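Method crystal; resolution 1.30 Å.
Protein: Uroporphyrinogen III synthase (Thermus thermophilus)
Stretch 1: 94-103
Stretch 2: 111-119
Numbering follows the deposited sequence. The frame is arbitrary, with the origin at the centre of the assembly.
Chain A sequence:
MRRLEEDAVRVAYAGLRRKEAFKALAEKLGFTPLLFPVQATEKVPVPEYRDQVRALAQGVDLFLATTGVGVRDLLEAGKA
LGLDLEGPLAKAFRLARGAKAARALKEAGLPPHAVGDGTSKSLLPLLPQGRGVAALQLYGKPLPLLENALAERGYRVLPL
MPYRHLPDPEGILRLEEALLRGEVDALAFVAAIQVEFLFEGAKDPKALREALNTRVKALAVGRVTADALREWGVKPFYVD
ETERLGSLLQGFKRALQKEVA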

# COMPACT_ATOMS: atom_id res chain seq x y z
N ARG A 94 -9.33 15.11 -11.51
CA ARG A 94 -8.36 14.44 -10.65
C ARG A 94 -9.01 13.58 -9.62
O ARG A 94 -9.86 14.06 -8.84
N LEU A 95 -8.61 12.32 -9.57
CA LEU A 95 -9.08 11.38 -8.57
C LEU A 95 -7.98 10.88 -7.67
O LEU A 95 -6.84 10.65 -8.16
N ALA A 96 -8.24 10.73 -6.39
CA ALA A 96 -7.22 10.12 -5.49
C ALA A 96 -7.85 8.88 -4.92
O ALA A 96 -9.01 8.86 -4.51
N ARG A 97 -7.10 7.78 -4.92
CA ARG A 97 -7.63 6.53 -4.39
C ARG A 97 -7.95 6.66 -2.90
O ARG A 97 -8.94 6.07 -2.46
N GLY A 98 -7.17 7.42 -2.15
CA GLY A 98 -7.38 7.52 -0.71
C GLY A 98 -6.80 8.81 -0.18
O GLY A 98 -6.29 9.63 -0.95
N ALA A 99 -6.82 8.95 1.15
CA ALA A 99 -6.34 10.15 1.80
C ALA A 99 -4.92 10.56 1.56
O ALA A 99 -4.67 11.75 1.49
N LYS A 100 -4.00 9.62 1.48
CA LYS A 100 -2.61 10.00 1.27
C LYS A 100 -2.37 10.62 -0.10
O LYS A 100 -1.68 11.64 -0.23
N ALA A 101 -2.94 10.01 -1.14
CA ALA A 101 -2.79 10.61 -2.47
C ALA A 101 -3.49 11.94 -2.50
O ALA A 101 -3.03 12.89 -3.12
N ALA A 102 -4.65 12.02 -1.81
CA ALA A 102 -5.38 13.26 -1.78
C ALA A 102 -4.56 14.38 -1.12
O ALA A 102 -4.55 15.49 -1.61
N ARG A 103 -3.87 14.07 -0.04
CA ARG A 103 -3.12 15.10 0.64
C ARG A 103 -1.97 15.59 -0.23
O ARG A 103 -1.68 16.80 -0.29
N PRO A 111 -5.85 19.97 -5.69
CA PRO A 111 -6.74 19.10 -4.92
C PRO A 111 -7.60 18.19 -5.78
O PRO A 111 -8.08 18.58 -6.85
N PRO A 112 -7.83 16.99 -5.31
CA PRO A 112 -8.65 16.07 -6.10
C PRO A 112 -10.11 16.48 -6.16
O PRO A 112 -10.64 17.07 -5.22
N HIS A 113 -10.76 16.11 -7.25
CA HIS A 113 -12.20 16.32 -7.37
C HIS A 113 -12.96 15.27 -6.63
O HIS A 113 -14.11 15.54 -6.25
N ALA A 114 -12.45 14.06 -6.46
CA ALA A 114 -13.11 13.04 -5.68
C ALA A 114 -12.00 12.13 -5.13
O ALA A 114 -10.90 12.05 -5.68
N VAL A 115 -12.33 11.49 -4.03
CA VAL A 115 -11.40 10.66 -3.25
C VAL A 115 -12.11 9.42 -2.81
O VAL A 115 -13.27 9.46 -2.31
N GLY A 116 -11.43 8.29 -2.98
CA GLY A 116 -11.96 6.99 -2.60
C GLY A 116 -11.64 6.70 -1.15
O GLY A 116 -11.33 7.61 -0.35
N ASP A 117 -11.69 5.40 -0.83
CA ASP A 117 -11.48 4.97 0.55
C ASP A 117 -10.21 4.13 0.69
O ASP A 117 -10.04 3.35 1.68
N GLY A 118 -9.29 4.28 -0.26
CA GLY A 118 -8.05 3.53 -0.24
C GLY A 118 -8.08 2.26 -1.08
O GLY A 118 -7.10 1.57 -1.21
N THR A 119 -9.21 1.93 -1.70
CA THR A 119 -9.32 0.73 -2.48
C THR A 119 -9.72 1.00 -3.91
O THR A 119 -10.41 2.01 -4.17

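Short strands in the two stretches pair in parallel, with Leu95 paired to Ala114 and Ala96 to Val115. The backbone fixes this register: Ala96 N donates to Ala114 O at 3.1 Å, and Gly116 N donates to Ala96 O at 2.9 Å. Because side chains alternate along a strand, Leu95 and Ala114 share one face of the sheet, while Ala96 and Val115 share the other.

Leu95 is buried and adopts the mt rotamer (chi1 -67°, chi2 173°), one of the two favoured leucine conformations. Its CA-to-CB bond leads onto the face of the sheet, yet the end of the chain comes nearer to the neighbouring strand, and CD2 of Leu95 lies 3.5 Å from CB of Ala114. The small methyl of Ala114 leaves space for the leucine branch to lie close beside it.

On the other face the apolar groups are small and meet the helix that begins after Gly98. Ala96 CB is 4.1 Å from Pro112 CB and 4.4 Å from Val115 CG1. Ala102 points its CB toward the second stretch, one turn into the helix, and this methyl reaches Pro112 CG at 3.8 Å and Val115 CG2 at 3.9 Å. Val115 has chi1 near 180° (t), which places CG2 by the Ala102 methyl and leaves CG1 3.7 Å from Gly98 C. A beta-branched residue suits this strand position: its two methyls reach different parts of the first stretch, CG2 the Ala102 methyl and CG1 the start of the helix. Pro112, with its C-gamma endo pucker, points away overall, but its ring still contributes CB and CG to the cluster.

Arg94 supplies the main polar side-chain contact. It is buried, and its chi angles of -62° (m), -180° (t), -61° (m) and -80° carry the guanidinium to the carbonyl of Pro111, where NE donates to Pro111 O at 3.0 Å and NH1 donates to the same Pro111 O at 2.8 Å. The oxygen sits at the guanidinium edge, near its plane, as a forked bond requires. His113 (chi1 -59°, m; chi2 -76°) starts sideways, but its ring swings nearer, with NE2 over one face of the guanidinium and 3.6 Å from Arg94 NH2. His113 N also donates a hydrogen bond to Arg94 O at 2.7 Å.

Arg97, beyond the strand, has chi1 and chi2 both t, then chi3 p at 60°. Its CG lies 3.8 Å from Thr119 N, and Gly118 O sits over one face of its guanidinium, whose NH1 and NH2 are satisfied elsewhere in the structure. Glycines make the close approach here possible: an ideal CB on Gly116 would lie 2.7 Å from Arg97 O, a clash, and one on Gly98 would be a tight 3.1 Å from Gly118 CA. Gly118 is glycine for a different reason: at phi 95° and psi -2° a CB would be jammed against the carbonyl O of Asp117. Gly118 N donates to Arg97 O at 2.9 Å. Asp117 (chi1 p, 74°) points away and instead braces its own turn, its OD1 accepting from Thr119 OG1 at 2.8 Å.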

# COMPACT_ATOMS: atom_id res chain seq x y z
CB ARG A 94 -7.50 15.50 -9.98
CG ARG A 94 -6.69 16.37 -10.95
CD ARG A 94 -5.84 17.42 -10.21
NE ARG A 94 -6.60 18.36 -9.43
CZ ARG A 94 -7.23 19.42 -9.94
NH1 ARG A 94 -7.90 20.22 -9.09
NH2 ARG A 94 -7.19 19.68 -11.26
CB LEU A 95 -9.67 10.16 -9.22
CG LEU A 95 -10.95 10.38 -9.98
CD1 LEU A 95 -11.33 9.13 -10.71
CD2 LEU A 95 -12.11 10.83 -9.02
CB ALA A 96 -6.88 11.09 -4.44
CB ARG A 97 -6.62 5.40 -4.61
CG ARG A 97 -7.14 4.04 -4.16
CD ARG A 97 -6.09 2.93 -4.39
NE ARG A 97 -4.84 3.16 -3.68
CZ ARG A 97 -3.81 2.30 -3.68
NH1 ARG A 97 -3.90 1.16 -4.32
NH2 ARG A 97 -2.71 2.68 -3.07
CB ALA A 99 -6.57 10.03 3.30
CB LYS A 100 -1.67 8.84 1.48
CG LYS A 100 -1.62 8.43 2.97
CD LYS A 100 -0.97 7.09 3.13
CE LYS A 100 -0.90 6.71 4.62
NZ LYS A 100 -0.15 5.43 4.87
CB ALA A 101 -3.38 9.73 -3.57
CB ALA A 102 -6.71 13.10 -1.09
CB ARG A 103 -2.59 14.53 1.92
CG ARG A 103 -3.63 14.16 2.96
CD ARG A 103 -3.02 13.23 4.05
NE ARG A 103 -4.10 12.66 4.86
CZ ARG A 103 -3.99 11.63 5.69
NH1 ARG A 103 -2.82 11.01 5.85
NH2 ARG A 103 -5.07 11.23 6.36
CB PRO A 111 -7.56 20.09 -4.05
CG PRO A 111 -7.58 21.36 -4.92
CD PRO A 111 -6.21 21.41 -5.57
CB PRO A 112 -8.48 14.72 -5.38
CG PRO A 112 -8.24 15.14 -3.94
CD PRO A 112 -7.40 16.40 -4.01
CB HIS A 113 -12.60 16.35 -8.84
CG HIS A 113 -11.91 17.42 -9.61
ND1 HIS A 113 -12.19 18.79 -9.58
CD2 HIS A 113 -10.87 17.27 -10.48
CE1 HIS A 113 -11.37 19.42 -10.43
NE2 HIS A 113 -10.56 18.50 -10.97
CB ALA A 114 -14.09 12.28 -6.50
CB VAL A 115 -10.91 11.40 -1.97
CG1 VAL A 115 -9.87 10.59 -1.26
CG2 VAL A 115 -10.38 12.75 -2.35
CB ASP A 117 -12.71 4.22 1.10
CG ASP A 117 -12.86 2.83 0.54
OD1 ASP A 117 -11.93 2.36 -0.16
OD2 ASP A 117 -13.91 2.17 0.81
CB THR A 119 -10.43 -0.25 -1.94
OG1 THR A 119 -11.72 0.37 -2.07
CG2 THR A 119 -10.19 -0.55 -0.45